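Local coordinates for protein PES4 (Saccharomyces cerevisiae S288C, PDB 6EZ7) that probably binds RNA, including poly(A), poly(U) and mRNA 3'-untranslated regions, this chain being the third RNA recognition motif of a longer protein, at residues S3-L9 with K70-A76; F21-V25 with R60-F66. All coordinates share one frame; numbering follows the deposited sequence.

How the contacts relate
From the N terminus the chain enters strand 3-9, the central strand of the sheet, which is one half of contact 1. Its partner 70-76 comes near the end of the domain, so contact 1 closes a loop holding almost the whole fold. Contact 2 is nested inside it: the end of helix 15-22 and the turn after it (21-25) meet the end of helix 51-61 and the short strand 65-66. Contact 1 is thus made within the sheet and contact 2 on the helical side. The two touch where L71 pairs through its backbone with N63 and F64, beside the edge strand, and where I6 packs against F22, linking sheet to helix.

Contact 1 (S3-L9 with K70-A76); sequences SIFIKNL and KLLVTRA
With CG anti to the backbone N (chi1 -162°), N8 extends its amide across to K70, where ND2 donates to K70 O at 2.6 Å. That oxygen lies near the amide plane of N8, whereas ND2 stands above the carbonyl plane of K70. I4 has CG1 between its backbone N and carbonyl carbon (chi1 61°), and its CD1 meets V73 CG1 at 3.9 Å on the buried face, with F22 beyond. Antiparallel pairing fixes the register: F5 N to T74 O and K7 N to L72 O are both 2.7 Å, each answered by a return bond, and A76 N reaches S3 O at 2.9 Å. Beyond the corner at N8, L71 CD2 lies 3.6 Å from L9 CD2. The same methyl is 3.4 Å from N8 O, a buried carbonyl oxygen with no hydrogen-bond partner in the model. On the helix-free face F5 CE2 rests 3.5 Å from A76 CB, and its ring also meets that of F45. The sequence IFIKNL on the central strand matches the RNP2 motif, so F5 and F45 probably belong to the RNA-binding surface of this RRM sheet.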
ATOM      1  N   SER A   3      -0.254   5.660  -7.232  1.00 31.16           N
ATOM      2  CA  SER A   3      -0.747   4.472  -6.540  1.00 29.49           C
ATOM      3  C   SER A   3       0.333   3.463  -6.183  1.00 29.15           C
ATOM      4  O   SER A   3       1.310   3.293  -6.913  1.00 26.86           O
ATOM      5  CB  SER A   3      -1.818   3.786  -7.385  1.00 28.06           C
ATOM      6  OG  SER A   3      -2.880   4.680  -7.661  1.00 27.40           O
ATOM      7  N   ILE A   4       0.136   2.789  -5.053  1.00 18.83           N
ATOM      8  CA  ILE A   4       1.047   1.747  -4.604  1.00 17.00           C
ATOM      9  C   ILE A   4       0.300   0.464  -4.271  1.00 23.74           C
ATOM     10  O   ILE A   4      -0.910   0.475  -4.027  1.00 21.83           O
ATOM     11  CB  ILE A   4       1.851   2.192  -3.362  1.00 19.34           C
ATOM     12  CG1 ILE A   4       0.906   2.509  -2.199  1.00 18.26           C
ATOM     13  CG2 ILE A   4       2.731   3.385  -3.698  1.00 19.05           C
ATOM     14  CD1 ILE A   4       1.622   2.878  -0.910  1.00 19.80           C
ATOM     15  N   PHE A   5       1.021  -0.647  -4.288  1.00 25.21           N
ATOM     16  CA  PHE A   5       0.495  -1.899  -3.765  1.00 18.38           C
ATOM     17  C   PHE A   5       1.161  -2.187  -2.434  1.00 19.32           C
ATOM     18  O   PHE A   5       2.357  -1.951  -2.266  1.00 18.49           O
ATOM     19  CB  PHE A   5       0.734  -3.060  -4.733  1.00 22.31           C
ATOM     20  CG  PHE A   5      -0.223  -3.098  -5.888  1.00 23.55           C
ATOM     21  CD1 PHE A   5      -1.577  -3.284  -5.674  1.00 22.73           C
ATOM     22  CD2 PHE A   5       0.234  -2.973  -7.189  1.00 33.79           C
ATOM     23  CE1 PHE A   5      -2.462  -3.331  -6.737  1.00 31.03           C
ATOM     24  CE2 PHE A   5      -0.646  -3.021  -8.256  1.00 33.40           C
ATOM     25  CZ  PHE A   5      -1.994  -3.196  -8.027  1.00 32.99           C
ATOM     26  N   ILE A   6       0.382  -2.683  -1.483  1.00 15.75           N
ATOM     27  CA  ILE A   6       0.925  -3.117  -0.206  1.00 16.65           C
ATOM     28  C   ILE A   6       0.579  -4.579  -0.028  1.00 24.08           C
ATOM     29  O   ILE A   6      -0.597  -4.943  -0.010  1.00 19.32           O
ATOM     30  CB  ILE A   6       0.363  -2.302   0.963  1.00 20.51           C
ATOM     31  CG1 ILE A   6       0.535  -0.807   0.688  1.00 18.83           C
ATOM     32  CG2 ILE A   6       1.033  -2.706   2.264  1.00 17.17           C
ATOM     33  CD1 ILE A   6      -0.441   0.047   1.442  1.00 20.37           C
ATOM     34  N   LYS A   7       1.597  -5.421   0.080  1.00 20.42           N
ATOM     35  CA  LYS A   7       1.368  -6.854   0.177  1.00 23.27           C
ATOM     36  C   LYS A   7       2.031  -7.424   1.418  1.00 20.24           C
ATOM     37  O   LYS A   7       2.755  -6.719   2.120  1.00 22.04           O
ATOM     38  CB  LYS A   7       1.880  -7.561  -1.079  1.00 30.30           C
ATOM     39  CG  LYS A   7       1.367  -6.943  -2.373  1.00 41.20           C
ATOM     40  CD  LYS A   7       1.705  -7.796  -3.580  1.00 43.44           C
ATOM     41  CE  LYS A   7       0.700  -8.917  -3.764  1.00 50.55           C
ATOM     42  NZ  LYS A   7       0.830  -9.543  -5.109  1.00 55.14           N
ATOM     43  N   ASN A   8       1.772  -8.704   1.676  1.00 19.15           N
ATOM     44  CA  ASN A   8       2.228  -9.382   2.887  1.00 18.55           C
ATOM     45  C   ASN A   8       1.657  -8.718   4.134  1.00 24.35           C
ATOM     46  O   ASN A   8       2.337  -8.576   5.151  1.00 28.39           O
ATOM     47  CB  ASN A   8       3.756  -9.419   2.960  1.00 22.79           C
ATOM     48  CG  ASN A   8       4.263 -10.464   3.928  1.00 35.94           C
ATOM     49  OD1 ASN A   8       3.597 -11.470   4.172  1.00 40.84           O
ATOM     50  ND2 ASN A   8       5.441 -10.227   4.498  1.00 33.15           N
ATOM     51  N   LEU A   9       0.396  -8.312   4.047  1.00 25.71           N
ATOM     52  CA  LEU A   9      -0.294  -7.733   5.189  1.00 20.44           C
ATOM     53  C   LEU A   9      -0.853  -8.829   6.082  1.00 22.66           C
ATOM     54  O   LEU A   9      -1.302  -9.866   5.589  1.00 29.44           O
ATOM     55  CB  LEU A   9      -1.420  -6.808   4.728  1.00 23.00           C
ATOM     56  CG  LEU A   9      -1.026  -5.477   4.086  1.00 16.52           C
ATOM     57  CD1 LEU A   9      -2.221  -4.879   3.365  1.00 22.47           C
ATOM     58  CD2 LEU A   9      -0.496  -4.510   5.134  1.00 16.74           C
ATOM     59  N   LYS A  70       6.818  -8.491   7.293  1.00 22.28           N
ATOM     60  CA  LYS A  70       7.594  -7.524   6.532  1.00 22.21           C
ATOM     61  C   LYS A  70       6.796  -7.098   5.306  1.00 28.38           C
ATOM     62  O   LYS A  70       6.592  -7.883   4.380  1.00 18.40           O
ATOM     63  CB  LYS A  70       8.950  -8.110   6.128  1.00 22.54           C
ATOM     64  CG  LYS A  70       9.934  -7.075   5.627  1.00 32.99           C
ATOM     65  CD  LYS A  70      11.334  -7.651   5.488  1.00 40.39           C
ATOM     66  CE  LYS A  70      11.368  -8.770   4.466  1.00 49.80           C
ATOM     67  NZ  LYS A  70      12.761  -9.203   4.173  1.00 61.13           N
ATOM     68  N   LEU A  71       6.332  -5.854   5.310  1.00 21.09           N
ATOM     69  CA  LEU A  71       5.461  -5.375   4.247  1.00 16.39           C
ATOM     70  C   LEU A  71       6.193  -5.216   2.926  1.00 25.23           C
ATOM     71  O   LEU A  71       7.354  -4.809   2.887  1.00 25.06           O
ATOM     72  CB  LEU A  71       4.821  -4.042   4.638  1.00 19.59           C
ATOM     73  CG  LEU A  71       3.879  -4.084   5.837  1.00 26.98           C
ATOM     74  CD1 LEU A  71       3.088  -2.789   5.933  1.00 27.55           C
ATOM     75  CD2 LEU A  71       2.951  -5.284   5.738  1.00 19.27           C
ATOM     76  N   LEU A  72       5.498  -5.547   1.843  1.00 18.11           N
ATOM     77  CA  LEU A  72       5.994  -5.280   0.505  1.00 24.92           C
ATOM     78  C   LEU A  72       5.228  -4.095  -0.059  1.00 26.48           C
ATOM     79  O   LEU A  72       4.015  -4.163  -0.251  1.00 26.56           O
ATOM     80  CB  LEU A  72       5.838  -6.510  -0.392  1.00 26.06           C
ATOM     81  CG  LEU A  72       6.164  -6.326  -1.875  1.00 30.27           C
ATOM     82  CD1 LEU A  72       7.640  -5.991  -2.082  1.00 36.33           C
ATOM     83  CD2 LEU A  72       5.773  -7.571  -2.658  1.00 34.71           C
ATOM     84  N   VAL A  73       5.931  -2.995  -0.296  1.00 17.53           N
ATOM     85  CA  VAL A  73       5.294  -1.804  -0.832  1.00 14.83           C
ATOM     86  C   VAL A  73       5.927  -1.455  -2.167  1.00 20.18           C
ATOM     87  O   VAL A  73       7.099  -1.085  -2.233  1.00 25.66           O
ATOM     88  CB  VAL A  73       5.403  -0.621   0.142  1.00 20.23           C
ATOM     89  CG1 VAL A  73       4.690   0.599  -0.422  1.00 23.06           C
ATOM     90  CG2 VAL A  73       4.814  -1.009   1.491  1.00 25.01           C
ATOM     91  N   THR A  74       5.152  -1.603  -3.237  1.00 26.30           N
ATOM     92  CA  THR A  74       5.663  -1.374  -4.582  1.00 27.35           C
ATOM     93  C   THR A  74       4.756  -0.429  -5.351  1.00 24.68           C
ATOM     94  O   THR A  74       3.595  -0.256  -5.000  1.00 19.77           O
ATOM     95  CB  THR A  74       5.795  -2.689  -5.369  1.00 29.56           C
ATOM     96  OG1 THR A  74       4.532  -3.366  -5.383  1.00 32.65           O
ATOM     97  CG2 THR A  74       6.831  -3.592  -4.731  1.00 31.78           C
ATOM     98  N   ARG A  75       5.288   0.184  -6.400  1.00 22.78           N
ATOM     99  CA  ARG A  75       4.478   1.065  -7.229  1.00 24.98           C
ATOM    100  C   ARG A  75       3.457   0.256  -8.024  1.00 28.31           C
ATOM    101  O   ARG A  75       3.752  -0.837  -8.501  1.00 30.18           O
ATOM    102  CB  ARG A  75       5.364   1.888  -8.169  1.00 30.30           C
ATOM    103  CG  ARG A  75       4.587   2.819  -9.087  1.00 41.75           C
ATOM    104  CD  ARG A  75       5.437   3.987  -9.556  1.00 51.98           C
ATOM    105  NE  ARG A  75       5.917   4.792  -8.436  1.00 55.19           N
ATOM    106  CZ  ARG A  75       5.193   5.723  -7.822  1.00 53.81           C
ATOM    107  NH1 ARG A  75       3.947   5.963  -8.210  1.00 46.96           N
ATOM    108  NH2 ARG A  75       5.712   6.407  -6.812  1.00 56.46           N
ATOM    109  N   ALA A  76       2.247   0.793  -8.134  1.00 22.49           N
ATOM    110  CA  ALA A  76       1.213   0.191  -8.957  1.00 24.99           C
ATOM    111  C   ALA A  76       1.291   0.786 -10.351  1.00 32.08           C
ATOM    112  O   ALA A  76       0.653   1.799 -10.636  1.00 49.46           O
ATOM    113  CB  ALA A  76      -0.152   0.423  -8.354  1.00 31.12           C
TER
HETATM  114  O   HOH W   1       1.094   4.386  -9.665  1.00 38.33           O
HETATM  115  O   HOH W   2       7.575 -11.559   6.784  1.00 40.99           O

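Contact 2 (F21-V25 with R60-F66); sequences FFSEV and RYNNFYF
F21 places its ring among Y61, F64 and F66, where the ends of both helices of this RRM fold meet the short strand 65-66. Its CG is anti to the carbonyl carbon (chi1 -80°), which turns the ring toward the second segment. CB starts 4.0 Å from Y61 OH, and that hydroxyl stays near the plane of the F21 ring, at the edge carrying CD1. Further out, CE1 comes within 3.5 Å of F64 CZ; here the edge of F64 is directed at the face of F21 in an offset edge-to-face pair, planes 62° apart. On the other branch CE2 reaches F66 CE1 at 3.5 Å, over a face of that ring. This second pair is edge-to-face at 69°, with F21 now supplying the edge, and CZ at the tip is near both F66 CD1 and F64 CE2. Y61 also meets the backbone: its OH donates a weak bond to F21 O at 2.6 Å, an oxygen that E24 N reaches weakly too. Lower on the same side chain, Y61 CB packs 3.7 Å from F22 CE2, with CD2 over one face of the F22 ring. A leucine in place of Y61 would probably leave F21 O without its hydroxyl donor and open a gap beside F21 CD1, where the outer ring now sits. At the outer end of the contact, R60 NH1 makes a weak bond to E24 O at 3.4 Å, while V25 CG1 sits over one guanidinium face, 3.5 Å from R60 NH1.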
ATOM      1  N   PHE A  21      -1.029   4.287   8.952  1.00 15.69           N
ATOM      2  CA  PHE A  21       0.363   4.187   8.534  1.00 18.20           C
ATOM      3  C   PHE A  21       0.663   5.049   7.317  1.00 18.78           C
ATOM      4  O   PHE A  21       1.613   5.829   7.318  1.00 24.93           O
ATOM      5  CB  PHE A  21       0.732   2.737   8.237  1.00 26.25           C
ATOM      6  CG  PHE A  21       1.023   1.931   9.465  1.00 29.88           C
ATOM      7  CD1 PHE A  21       2.125   2.220  10.252  1.00 28.07           C
ATOM      8  CD2 PHE A  21       0.201   0.880   9.831  1.00 36.74           C
ATOM      9  CE1 PHE A  21       2.397   1.479  11.385  1.00 26.82           C
ATOM     10  CE2 PHE A  21       0.469   0.135  10.965  1.00 36.61           C
ATOM     11  CZ  PHE A  21       1.570   0.436  11.742  1.00 30.35           C
ATOM     12  N   PHE A  22      -0.152   4.922   6.280  1.00 16.35           N
ATOM     13  CA  PHE A  22       0.234   5.471   4.986  1.00 17.74           C
ATOM     14  C   PHE A  22      -0.199   6.914   4.749  1.00 23.68           C
ATOM     15  O   PHE A  22       0.185   7.515   3.748  1.00 29.15           O
ATOM     16  CB  PHE A  22      -0.282   4.551   3.879  1.00 17.00           C
ATOM     17  CG  PHE A  22       0.505   3.280   3.781  1.00 19.95           C
ATOM     18  CD1 PHE A  22       0.211   2.204   4.602  1.00 16.05           C
ATOM     19  CD2 PHE A  22       1.591   3.192   2.929  1.00 20.69           C
ATOM     20  CE1 PHE A  22       0.961   1.045   4.546  1.00 21.53           C
ATOM     21  CE2 PHE A  22       2.345   2.030   2.863  1.00 20.89           C
ATOM     22  CZ  PHE A  22       2.031   0.957   3.673  1.00 19.11           C
ATOM     23  N   SER A  23      -0.964   7.483   5.676  1.00 19.25           N
ATOM     24  CA  SER A  23      -1.275   8.910   5.611  1.00 21.63           C
ATOM     25  C   SER A  23      -0.132   9.743   6.179  1.00 28.84           C
ATOM     26  O   SER A  23      -0.144  10.973   6.091  1.00 34.19           O
ATOM     27  CB  SER A  23      -2.565   9.228   6.365  1.00 25.58           C
ATOM     28  OG  SER A  23      -3.663   8.528   5.809  1.00 37.83           O
ATOM     29  N   GLU A  24       0.855   9.072   6.760  1.00 26.07           N
ATOM     30  CA  GLU A  24       1.999   9.762   7.346  1.00 31.84           C
ATOM     31  C   GLU A  24       2.890  10.412   6.290  1.00 38.49           C
ATOM     32  O   GLU A  24       3.661  11.317   6.600  1.00 34.59           O
ATOM     33  CB  GLU A  24       2.826   8.796   8.197  1.00 31.94           C
ATOM     34  CG  GLU A  24       2.091   8.271   9.422  1.00 49.41           C
ATOM     35  CD  GLU A  24       1.625   9.384  10.347  1.00 71.40           C
ATOM     36  OE1 GLU A  24       2.385  10.358  10.545  1.00 74.90           O
ATOM     37  OE2 GLU A  24       0.496   9.288  10.874  1.00 81.32           O
ATOM     38  N   VAL A  25       2.788   9.952   5.045  1.00 26.54           N
ATOM     39  CA  VAL A  25       3.613  10.502   3.974  1.00 30.97           C
ATOM     40  C   VAL A  25       2.872  11.571   3.181  1.00 36.19           C
ATOM     41  O   VAL A  25       3.489  12.383   2.488  1.00 41.45           O
ATOM     42  CB  VAL A  25       4.089   9.404   3.006  1.00 36.37           C
ATOM     43  CG1 VAL A  25       4.978   8.411   3.730  1.00 45.40           C
ATOM     44  CG2 VAL A  25       2.908   8.699   2.399  1.00 31.27           C
ATOM     45  N   ARG A  60       9.559   4.769   2.414  1.00 23.59           N
ATOM     46  CA  ARG A  60       9.446   4.736   3.865  1.00 34.62           C
ATOM     47  C   ARG A  60       8.878   3.428   4.404  1.00 29.20           C
ATOM     48  O   ARG A  60       9.240   3.011   5.507  1.00 25.58           O
ATOM     49  CB  ARG A  60       8.604   5.919   4.350  1.00 29.93           C
ATOM     50  CG  ARG A  60       9.243   7.265   4.020  1.00 39.83           C
ATOM     51  CD  ARG A  60       8.418   8.433   4.522  1.00 51.96           C
ATOM     52  NE  ARG A  60       8.045   8.281   5.925  1.00 69.54           N
ATOM     53  CZ  ARG A  60       7.305   9.157   6.596  1.00 76.34           C
ATOM     54  NH1 ARG A  60       6.858  10.251   5.993  1.00 75.03           N
ATOM     55  NH2 ARG A  60       7.012   8.939   7.870  1.00 76.67           N
ATOM     56  N   TYR A  61       8.019   2.761   3.638  1.00 19.85           N
ATOM     57  CA  TYR A  61       7.307   1.606   4.185  1.00 19.53           C
ATOM     58  C   TYR A  61       7.645   0.252   3.568  1.00 22.36           C
ATOM     59  O   TYR A  61       7.227  -0.777   4.096  1.00 20.77           O
ATOM     60  CB  TYR A  61       5.800   1.833   4.086  1.00 16.66           C
ATOM     61  CG  TYR A  61       5.287   2.719   5.190  1.00 20.78           C
ATOM     62  CD1 TYR A  61       5.353   2.307   6.515  1.00 26.45           C
ATOM     63  CD2 TYR A  61       4.746   3.968   4.917  1.00 21.82           C
ATOM     64  CE1 TYR A  61       4.894   3.109   7.537  1.00 25.84           C
ATOM     65  CE2 TYR A  61       4.283   4.781   5.936  1.00 25.34           C
ATOM     66  CZ  TYR A  61       4.359   4.344   7.243  1.00 30.84           C
ATOM     67  OH  TYR A  61       3.897   5.145   8.264  1.00 35.84           O
ATOM     68  N   ASN A  62       8.385   0.220   2.467  1.00 19.76           N
ATOM     69  CA  ASN A  62       8.827  -1.080   1.987  1.00 17.68           C
ATOM     70  C   ASN A  62       9.725  -1.693   3.055  1.00 17.73           C
ATOM     71  O   ASN A  62      10.568  -1.003   3.631  1.00 22.13           O
ATOM     72  CB  ASN A  62       9.556  -0.985   0.645  1.00 22.87           C
ATOM     73  CG  ASN A  62       9.695  -2.336  -0.029  1.00 28.40           C
ATOM     74  OD1 ASN A  62       8.853  -3.215   0.154  1.00 21.49           O
ATOM     75  ND2 ASN A  62      10.759  -2.513  -0.802  1.00 28.15           N
ATOM     76  N   ASN A  63       9.498  -2.975   3.341  1.00 23.50           N
ATOM     77  CA  ASN A  63      10.233  -3.727   4.365  1.00 18.19           C
ATOM     78  C   ASN A  63       9.951  -3.265   5.790  1.00 20.81           C
ATOM     79  O   ASN A  63      10.663  -3.628   6.726  1.00 21.05           O
ATOM     80  CB  ASN A  63      11.736  -3.690   4.085  1.00 22.35           C
ATOM     81  CG  ASN A  63      12.093  -4.412   2.809  1.00 33.24           C
ATOM     82  OD1 ASN A  63      11.621  -5.524   2.568  1.00 25.29           O
ATOM     83  ND2 ASN A  63      12.908  -3.782   1.974  1.00 37.45           N
ATOM     84  N   PHE A  64       8.888  -2.486   5.952  1.00 21.64           N
ATOM     85  CA  PHE A  64       8.402  -2.114   7.274  1.00 26.83           C
ATOM     86  C   PHE A  64       7.663  -3.292   7.909  1.00 23.53           C
ATOM     87  O   PHE A  64       6.841  -3.941   7.261  1.00 23.41           O
ATOM     88  CB  PHE A  64       7.490  -0.888   7.172  1.00 20.02           C
ATOM     89  CG  PHE A  64       6.820  -0.509   8.461  1.00 21.30           C
ATOM     90  CD1 PHE A  64       7.495   0.238   9.412  1.00 31.28           C
ATOM     91  CD2 PHE A  64       5.503  -0.865   8.701  1.00 25.71           C
ATOM     92  CE1 PHE A  64       6.880   0.600  10.591  1.00 29.65           C
ATOM     93  CE2 PHE A  64       4.879  -0.504   9.880  1.00 28.34           C
ATOM     94  CZ  PHE A  64       5.568   0.229  10.826  1.00 22.62           C
ATOM     95  N   TYR A  65       7.971  -3.577   9.170  1.00 17.14           N
ATOM     96  CA  TYR A  65       7.304  -4.655   9.893  1.00 17.00           C
ATOM     97  C   TYR A  65       5.989  -4.203  10.488  1.00 19.43           C
ATOM     98  O   TYR A  65       5.933  -3.237  11.255  1.00 17.53           O
ATOM     99  CB  TYR A  65       8.199  -5.210  11.005  1.00 17.46           C
ATOM    100  CG  TYR A  65       9.275  -6.139  10.507  1.00 21.81           C
ATOM    101  CD1 TYR A  65       9.014  -7.487  10.294  1.00 24.60           C
ATOM    102  CD2 TYR A  65      10.555  -5.672  10.254  1.00 21.76           C
ATOM    103  CE1 TYR A  65      10.004  -8.342   9.836  1.00 22.84           C
ATOM    104  CE2 TYR A  65      11.545  -6.516   9.797  1.00 28.02           C
ATOM    105  CZ  TYR A  65      11.265  -7.847   9.590  1.00 33.85           C
ATOM    106  OH  TYR A  65      12.257  -8.684   9.135  1.00 43.69           O
ATOM    107  N   PHE A  66       4.929  -4.919  10.134  1.00 16.04           N
ATOM    108  CA  PHE A  66       3.622  -4.674  10.708  1.00 21.95           C
ATOM    109  C   PHE A  66       3.080  -5.984  11.260  1.00 19.72           C
ATOM    110  O   PHE A  66       2.853  -6.935  10.510  1.00 18.04           O
ATOM    111  CB  PHE A  66       2.677  -4.080   9.666  1.00 18.27           C
ATOM    112  CG  PHE A  66       1.287  -3.870  10.171  1.00 20.62           C
ATOM    113  CD1 PHE A  66       1.072  -3.328  11.427  1.00 20.03           C
ATOM    114  CD2 PHE A  66       0.195  -4.205   9.393  1.00 27.79           C
ATOM    115  CE1 PHE A  66      -0.213  -3.132  11.901  1.00 32.99           C
ATOM    116  CE2 PHE A  66      -1.088  -4.009   9.861  1.00 24.07           C
ATOM    117  CZ  PHE A  66      -1.292  -3.470  11.114  1.00 25.82           C
TER